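PDB 4JLE: phist from Plasmodium falciparum, which binds the virulence factor PfEMP1, probably through the PHIST domain modelled here, and travels with it to knobs on the surface of the infected red cell. Local coordinates for residues Asn25-Ser30 with Arg37-Ile42; Glu53-Val58 with Glu90-Ala95; Asn61-Ile66 with Arg82-Ala87. All coordinates share one frame; numbering follows the deposited sequence.

Contact 1 (Asn25-Ser30 with Arg37-Ile42); sequences NEMINS and RNDMNI
I42 and D39 are the two residues on which M27 rests, and the backbone N-H of each is engaged: I42 N by N38 O at 2.8 Å, D39 N by the side-chain oxygen N36 OD1. No hydrogen bond spans the contact itself; one methionine bridges it. With CG anti to the carbonyl carbon (chi1 -84°) and the chain extended beyond, M27 puts its thiomethyl group across both partners at about a right angle. The terminal methyl lies above the plane of the D39 carboxylate, M27 CE being 3.4 Å from D39 OD1 and 3.5 Å from D39 CG. Farther back, M27 SD meets the CG2 branch of I42 at 4.1 Å. The touch is slight and near the surface, and a crystal neighbour also reaches M27, D39 and I42, so the crystal may influence the methionine's exact pose. I42 also touches I24 and the side chain of E23. On the second subunit, R117 makes a weak hydrogen bond to M27 O and L124 packs on I28. The contact thus lays the end of helix 21-28, where N29 leaves helical geometry, against the first turns of helix 37-72, with strand 34-36 in the connection between them.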
# COMPACT_ATOMS: atom_id res chain seq x y z
N ASN B 25 -9.44 -20.60 15.41
CA ASN B 25 -9.30 -20.65 16.87
C ASN B 25 -8.89 -22.07 17.33
O ASN B 25 -7.99 -22.22 18.14
CB ASN B 25 -10.58 -20.17 17.58
CG ASN B 25 -10.79 -18.67 17.44
OD1 ASN B 25 -9.84 -17.88 17.28
ND2 ASN B 25 -12.05 -18.23 17.48
N GLU B 26 -9.49 -23.09 16.72
CA GLU B 26 -9.20 -24.50 16.95
C GLU B 26 -7.72 -24.78 16.71
O GLU B 26 -7.06 -25.39 17.56
CB GLU B 26 -10.06 -25.33 16.00
CG GLU B 26 -10.56 -26.63 16.56
CD GLU B 26 -11.22 -27.48 15.50
OE1 GLU B 26 -10.75 -28.62 15.28
OE2 GLU B 26 -12.19 -26.99 14.86
N MET B 27 -7.18 -24.29 15.58
CA MET B 27 -5.79 -24.45 15.19
C MET B 27 -4.87 -23.75 16.18
O MET B 27 -3.89 -24.37 16.61
CB MET B 27 -5.56 -23.89 13.78
CG MET B 27 -5.90 -24.86 12.69
SD MET B 27 -5.59 -24.07 11.11
CE MET B 27 -5.21 -25.42 10.18
N ILE B 28 -5.19 -22.49 16.55
CA ILE B 28 -4.41 -21.71 17.51
C ILE B 28 -4.33 -22.44 18.86
O ILE B 28 -3.24 -22.62 19.40
CB ILE B 28 -4.98 -20.26 17.68
CG1 ILE B 28 -4.85 -19.44 16.38
CG2 ILE B 28 -4.32 -19.51 18.86
CD1 ILE B 28 -5.85 -18.22 16.32
N ASN B 29 -5.49 -22.88 19.36
CA ASN B 29 -5.68 -23.50 20.66
C ASN B 29 -5.43 -25.01 20.67
O ASN B 29 -5.75 -25.65 21.68
CB ASN B 29 -7.11 -23.22 21.17
CG ASN B 29 -7.45 -21.77 21.37
OD1 ASN B 29 -6.58 -20.90 21.54
ND2 ASN B 29 -8.76 -21.48 21.32
N SER B 30 -4.86 -25.59 19.58
CA SER B 30 -4.59 -27.03 19.51
C SER B 30 -3.58 -27.45 20.57
O SER B 30 -2.64 -26.70 20.89
CB SER B 30 -4.08 -27.40 18.12
OG SER B 30 -3.73 -28.77 18.05
N ARG B 37 3.91 -25.54 8.43
CA ARG B 37 3.85 -24.39 7.52
C ARG B 37 2.47 -24.21 6.91
O ARG B 37 2.04 -23.08 6.79
CB ARG B 37 4.88 -24.53 6.42
CG ARG B 37 5.19 -23.20 5.74
CD ARG B 37 5.80 -23.41 4.36
NE ARG B 37 7.11 -24.08 4.38
CZ ARG B 37 8.26 -23.53 4.00
NH1 ARG B 37 8.30 -22.27 3.58
NH2 ARG B 37 9.39 -24.24 4.05
N ASN B 38 1.77 -25.30 6.54
CA ASN B 38 0.44 -25.17 5.96
C ASN B 38 -0.51 -24.44 6.92
O ASN B 38 -1.05 -23.38 6.58
CB ASN B 38 -0.14 -26.53 5.62
CG ASN B 38 -1.61 -26.42 5.24
OD1 ASN B 38 -2.00 -25.51 4.47
ND2 ASN B 38 -2.45 -27.32 5.79
N ASP B 39 -0.65 -24.99 8.13
CA ASP B 39 -1.49 -24.43 9.17
C ASP B 39 -1.09 -22.97 9.52
O ASP B 39 -1.98 -22.13 9.71
CB ASP B 39 -1.42 -25.36 10.39
CG ASP B 39 -2.02 -26.75 10.14
OD1 ASP B 39 -2.45 -27.02 8.97
OD2 ASP B 39 -2.17 -27.53 11.13
N MET B 40 0.21 -22.65 9.51
CA MET B 40 0.70 -21.29 9.78
C MET B 40 0.28 -20.34 8.67
O MET B 40 -0.13 -19.22 8.95
CB MET B 40 2.23 -21.26 9.95
CG MET B 40 2.73 -22.01 11.23
SD MET B 40 4.49 -21.67 11.50
CE MET B 40 5.29 -23.16 10.75
N ASN B 41 0.34 -20.83 7.42
CA ASN B 41 -0.03 -20.05 6.24
C ASN B 41 -1.54 -19.80 6.22
O ASN B 41 -1.95 -18.67 6.02
CB ASN B 41 0.46 -20.74 4.96
CG ASN B 41 1.97 -20.70 4.74
OD1 ASN B 41 2.72 -20.04 5.48
ND2 ASN B 41 2.44 -21.40 3.72
N ILE B 42 -2.34 -20.84 6.52
CA ILE B 42 -3.81 -20.71 6.60
C ILE B 42 -4.13 -19.62 7.61
O ILE B 42 -4.93 -18.73 7.29
CB ILE B 42 -4.47 -22.10 6.98
CG1 ILE B 42 -4.52 -23.04 5.77
CG2 ILE B 42 -5.89 -21.92 7.64
CD1 ILE B 42 -4.64 -24.50 6.09

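Contact 2 (Glu53-Val58 with Glu90-Ala95); sequences EKFKKV and EMQGYA
F55 reaches from helix 37-72 to helix 77-110, where M91, Q92 and A95 receive its ring. These are two neighbouring helices of the PHIST helical bundle, and they run roughly antiparallel: the short segments make an angle of 145° and their axes come no closer than 11.8 Å. A large aromatic side chain is what spans that gap. F55 holds CG anti to its own backbone nitrogen (chi1 162°), which extends the ring toward the other helix. There A95 CB sits over one face, 4.2 Å from F55 CE1. The same corner of the ring meets the stem of M91, with F55 CE1 and M91 CB 4.0 Å apart. Near another corner of the ring, and obliquely, Q92 OE1 comes to 3.2 Å from F55 CE2, and its amide plane lies only 17° from the ring plane although the two side chains cross at about a right angle. The bend of Q92 at chi2 folds the amide back toward the phenylalanine; a weak electrostatic attraction between the carbonyl oxygen and the ring C-H groups is plausible, but no hydrogen bond crosses the contact. In the next shell, the sulfur end of M91 goes on to meet E59, I62 and F63 of helix 37-72, while M138 of the second subunit packs on both F55 and V58, so the phenylalanine also belongs to the dimer contact. The backbone of the receiving helix keeps its regular bonding here: M91 O, 3.9 Å from F55 CE1, accepts its helical hydrogen bond from A95 N at 3.0 Å.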
# COMPACT_ATOMS: atom_id res chain seq x y z
N GLU B 53 -10.04 -6.14 6.22
CA GLU B 53 -11.45 -5.76 6.36
C GLU B 53 -11.67 -4.73 7.45
O GLU B 53 -12.47 -3.81 7.27
CB GLU B 53 -12.32 -6.98 6.68
CG GLU B 53 -12.56 -7.89 5.50
CD GLU B 53 -12.98 -9.30 5.87
OE1 GLU B 53 -13.47 -9.51 7.00
OE2 GLU B 53 -12.79 -10.20 5.02
N LYS B 54 -11.04 -4.92 8.62
CA LYS B 54 -11.19 -4.04 9.76
C LYS B 54 -10.62 -2.64 9.45
O LYS B 54 -11.20 -1.64 9.88
CB LYS B 54 -10.50 -4.66 10.99
CG LYS B 54 -11.30 -5.76 11.68
CD LYS B 54 -10.55 -6.34 12.88
CE LYS B 54 -11.17 -7.61 13.43
NZ LYS B 54 -10.13 -8.51 14.00
N PHE B 55 -9.51 -2.58 8.68
CA PHE B 55 -8.86 -1.34 8.26
C PHE B 55 -9.84 -0.49 7.44
O PHE B 55 -9.92 0.72 7.66
CB PHE B 55 -7.56 -1.65 7.48
CG PHE B 55 -7.00 -0.54 6.62
CD1 PHE B 55 -6.28 0.50 7.18
CD2 PHE B 55 -7.15 -0.57 5.23
CE1 PHE B 55 -5.77 1.54 6.38
CE2 PHE B 55 -6.66 0.47 4.44
CZ PHE B 55 -5.97 1.52 5.01
N LYS B 56 -10.56 -1.13 6.49
CA LYS B 56 -11.56 -0.54 5.61
C LYS B 56 -12.72 0.02 6.40
O LYS B 56 -13.21 1.09 6.05
CB LYS B 56 -12.05 -1.55 4.57
CG LYS B 56 -11.36 -1.34 3.22
CD LYS B 56 -11.79 -2.37 2.17
CE LYS B 56 -10.74 -3.44 1.93
NZ LYS B 56 -9.64 -2.99 1.02
N LYS B 57 -13.13 -0.66 7.49
CA LYS B 57 -14.18 -0.18 8.38
C LYS B 57 -13.71 1.10 9.11
O LYS B 57 -14.52 2.02 9.28
CB LYS B 57 -14.63 -1.24 9.39
CG LYS B 57 -15.53 -2.32 8.81
CD LYS B 57 -15.78 -3.40 9.86
CE LYS B 57 -16.44 -4.65 9.34
NZ LYS B 57 -15.55 -5.82 9.51
N VAL B 58 -12.41 1.19 9.51
CA VAL B 58 -11.86 2.39 10.15
C VAL B 58 -11.91 3.56 9.15
O VAL B 58 -12.36 4.64 9.52
CB VAL B 58 -10.43 2.21 10.73
CG1 VAL B 58 -9.89 3.52 11.31
CG2 VAL B 58 -10.38 1.08 11.76
N GLU B 90 -2.39 7.54 1.83
CA GLU B 90 -1.49 7.79 2.97
C GLU B 90 -1.72 6.73 4.08
O GLU B 90 -0.74 6.20 4.61
CB GLU B 90 -1.72 9.19 3.52
CG GLU B 90 -1.34 10.27 2.52
CD GLU B 90 -1.35 11.66 3.14
OE1 GLU B 90 -2.37 12.37 3.01
OE2 GLU B 90 -0.35 12.00 3.82
N MET B 91 -2.99 6.38 4.35
CA MET B 91 -3.38 5.35 5.33
C MET B 91 -2.89 3.96 4.90
O MET B 91 -2.33 3.24 5.74
CB MET B 91 -4.88 5.37 5.60
CG MET B 91 -5.30 6.63 6.32
SD MET B 91 -7.01 6.69 6.86
CE MET B 91 -7.86 7.12 5.39
N GLN B 92 -3.00 3.63 3.58
CA GLN B 92 -2.47 2.38 3.00
C GLN B 92 -0.97 2.32 3.24
O GLN B 92 -0.48 1.29 3.69
CB GLN B 92 -2.76 2.25 1.49
CG GLN B 92 -4.24 2.01 1.14
CD GLN B 92 -4.67 0.55 1.12
OE1 GLN B 92 -4.58 -0.16 2.13
NE2 GLN B 92 -5.19 0.08 -0.02
N GLY B 93 -0.28 3.44 3.03
CA GLY B 93 1.16 3.58 3.23
C GLY B 93 1.61 3.25 4.65
O GLY B 93 2.60 2.54 4.85
N TYR B 94 0.86 3.74 5.64
CA TYR B 94 1.13 3.47 7.05
C TYR B 94 0.83 2.01 7.40
O TYR B 94 1.61 1.41 8.14
CB TYR B 94 0.33 4.42 7.94
CG TYR B 94 1.06 5.72 8.18
CD1 TYR B 94 2.11 5.79 9.09
CD2 TYR B 94 0.74 6.86 7.45
CE1 TYR B 94 2.80 6.98 9.30
CE2 TYR B 94 1.39 8.07 7.68
CZ TYR B 94 2.43 8.13 8.60
OH TYR B 94 3.09 9.32 8.82
N ALA B 95 -0.24 1.44 6.82
CA ALA B 95 -0.60 0.03 7.04
C ALA B 95 0.46 -0.91 6.48
O ALA B 95 0.73 -1.91 7.13
CB ALA B 95 -1.95 -0.28 6.42

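Contact 3 (Asn61-Ile66 with Arg82-Ala87); sequences NIFKFI and RKFKFA
F63 and F84 lie flat against each other in an offset stack, their centroids 4.2 Å apart and their planes only 15° from parallel. The two side chains come from facing helices and slide past one another in opposite directions, so each ring overlaps the stem of the other as well as its aromatic carbons. F63 CD1 stands over the centre of the F84 ring, 3.5 Å above its plane. Seen the other way, F84 CG lies over the F63 ring nearer its rim, and F84 CB follows behind it as a CH-pi contact over the same face. At the opposite end of the overlap, F63 CB touches F84 CE2 at 3.7 Å. Both phenylalanines place CG anti to the carbonyl carbon, and with chi2 of -22° in F63 and 10° in F84 the rings come nearly parallel.

I66, one turn after F63, approaches F84 differently. Its CG2 branch, anti to the backbone nitrogen, comes in at the ring edge and in the ring plane, with I66 CG2 3.6 Å from F84 CE1. F84 is therefore held from two directions, over a face by F63 and at the edge by I66. F84 and I66 are buried, F63 only partly, and the side-chain contacts among them are apolar. The backbone closes in too: F63 CZ is 3.5 Å from F84 O.

L146 of the second subunit packs on I66, while K83 forms a salt bridge with E149 of that subunit. The stack thus joins helix 37-72 to helix 77-110, the next in the chain, in the part of the pair close to their connection, with helix 117-163 of the second subunit alongside.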
# COMPACT_ATOMS: atom_id res chain seq x y z
N ASN B 61 -15.41 4.91 8.81
CA ASN B 61 -15.74 5.66 10.03
C ASN B 61 -15.12 7.07 9.99
O ASN B 61 -15.79 8.02 10.39
CB ASN B 61 -15.32 4.89 11.29
CG ASN B 61 -16.13 3.62 11.53
OD1 ASN B 61 -17.22 3.43 10.96
ND2 ASN B 61 -15.62 2.72 12.37
N ILE B 62 -13.89 7.21 9.47
CA ILE B 62 -13.24 8.52 9.35
C ILE B 62 -14.02 9.36 8.35
O ILE B 62 -14.40 10.49 8.66
CB ILE B 62 -11.73 8.39 8.96
CG1 ILE B 62 -10.92 7.64 10.04
CG2 ILE B 62 -11.13 9.77 8.63
CD1 ILE B 62 -9.60 7.02 9.57
N PHE B 63 -14.30 8.80 7.16
CA PHE B 63 -15.01 9.46 6.07
C PHE B 63 -16.47 9.84 6.45
O PHE B 63 -16.97 10.89 6.02
CB PHE B 63 -14.95 8.60 4.79
CG PHE B 63 -13.56 8.42 4.17
CD1 PHE B 63 -12.53 9.33 4.43
CD2 PHE B 63 -13.30 7.37 3.30
CE1 PHE B 63 -11.26 9.17 3.86
CE2 PHE B 63 -12.03 7.22 2.71
CZ PHE B 63 -11.02 8.12 3.01
N LYS B 64 -17.12 9.02 7.30
CA LYS B 64 -18.47 9.32 7.79
C LYS B 64 -18.41 10.55 8.68
O LYS B 64 -19.25 11.44 8.57
CB LYS B 64 -19.06 8.10 8.54
CG LYS B 64 -20.49 8.29 9.01
CD LYS B 64 -21.08 6.95 9.38
CE LYS B 64 -22.50 7.12 9.82
NZ LYS B 64 -23.14 5.80 10.12
N PHE B 65 -17.39 10.60 9.56
CA PHE B 65 -17.19 11.71 10.46
C PHE B 65 -16.91 13.01 9.68
O PHE B 65 -17.49 14.04 10.00
CB PHE B 65 -16.06 11.41 11.46
CG PHE B 65 -15.74 12.57 12.37
CD1 PHE B 65 -16.52 12.82 13.48
CD2 PHE B 65 -14.70 13.44 12.08
CE1 PHE B 65 -16.27 13.92 14.30
CE2 PHE B 65 -14.44 14.54 12.89
CZ PHE B 65 -15.23 14.78 13.98
N ILE B 66 -16.03 12.96 8.65
CA ILE B 66 -15.66 14.14 7.86
C ILE B 66 -16.88 14.62 7.04
O ILE B 66 -16.99 15.82 6.75
CB ILE B 66 -14.38 13.87 6.99
CG1 ILE B 66 -13.17 13.41 7.85
CG2 ILE B 66 -13.99 15.09 6.12
CD1 ILE B 66 -12.74 14.35 9.06
N ARG B 82 -11.25 14.31 -3.75
CA ARG B 82 -9.81 14.47 -3.99
C ARG B 82 -9.02 14.29 -2.68
O ARG B 82 -7.99 13.63 -2.67
CB ARG B 82 -9.56 15.86 -4.62
CG ARG B 82 -8.15 16.43 -4.50
CD ARG B 82 -7.92 17.58 -5.48
NE ARG B 82 -8.90 18.67 -5.35
CZ ARG B 82 -8.76 19.74 -4.56
NH1 ARG B 82 -7.67 19.88 -3.81
NH2 ARG B 82 -9.70 20.67 -4.52
N LYS B 83 -9.53 14.87 -1.58
CA LYS B 83 -8.88 14.79 -0.28
C LYS B 83 -9.04 13.41 0.30
O LYS B 83 -8.07 12.90 0.85
CB LYS B 83 -9.41 15.89 0.68
CG LYS B 83 -9.04 17.31 0.28
CD LYS B 83 -7.55 17.58 0.35
CE LYS B 83 -7.13 18.73 -0.54
NZ LYS B 83 -5.80 19.25 -0.17
N PHE B 84 -10.20 12.77 0.11
CA PHE B 84 -10.46 11.40 0.57
C PHE B 84 -9.56 10.40 -0.15
O PHE B 84 -9.01 9.48 0.49
CB PHE B 84 -11.94 11.02 0.37
CG PHE B 84 -12.90 11.51 1.43
CD1 PHE B 84 -12.50 12.42 2.41
CD2 PHE B 84 -14.21 11.04 1.46
CE1 PHE B 84 -13.39 12.87 3.39
CE2 PHE B 84 -15.10 11.49 2.45
CZ PHE B 84 -14.69 12.41 3.39
N LYS B 85 -9.40 10.60 -1.47
CA LYS B 85 -8.54 9.77 -2.32
C LYS B 85 -7.09 9.82 -1.78
O LYS B 85 -6.59 8.77 -1.41
CB LYS B 85 -8.64 10.21 -3.80
CG LYS B 85 -10.01 9.86 -4.43
CD LYS B 85 -10.22 10.45 -5.83
CE LYS B 85 -11.65 10.35 -6.32
NZ LYS B 85 -11.97 11.40 -7.34
N PHE B 86 -6.49 11.00 -1.60
CA PHE B 86 -5.11 11.10 -1.11
C PHE B 86 -4.93 10.59 0.33
O PHE B 86 -3.88 10.04 0.64
CB PHE B 86 -4.56 12.52 -1.26
CG PHE B 86 -4.43 12.99 -2.70
CD1 PHE B 86 -3.63 12.30 -3.61
CD2 PHE B 86 -5.04 14.17 -3.13
CE1 PHE B 86 -3.49 12.75 -4.93
CE2 PHE B 86 -4.89 14.62 -4.45
CZ PHE B 86 -4.13 13.90 -5.34
N ALA B 87 -5.95 10.75 1.20
CA ALA B 87 -5.88 10.25 2.57
C ALA B 87 -5.86 8.72 2.58
O ALA B 87 -5.10 8.13 3.34
CB ALA B 87 -7.07 10.77 3.36

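Overall arrangement
All three contacts use helix 37-72 and are spread along most of its length. Contact 1 comes first in the chain and ties the short helix 21-28 to its beginning; contacts 2 and 3 then pair it with helix 77-110, contact 3 nested inside the loop that contact 2 closes. The centres of contacts 2 and 3 are 12 Å apart, and M91 SD against I62 CD1, at 3.8 Å, makes them one continuous interface. Contact 1 stands apart, its centre 25 Å from that of contact 2; contacts 1 and 3 lie on opposite sides of the chain's centre, 36 Å apart. Each touches the second subunit, consistent with an interface that runs along much of the bundle.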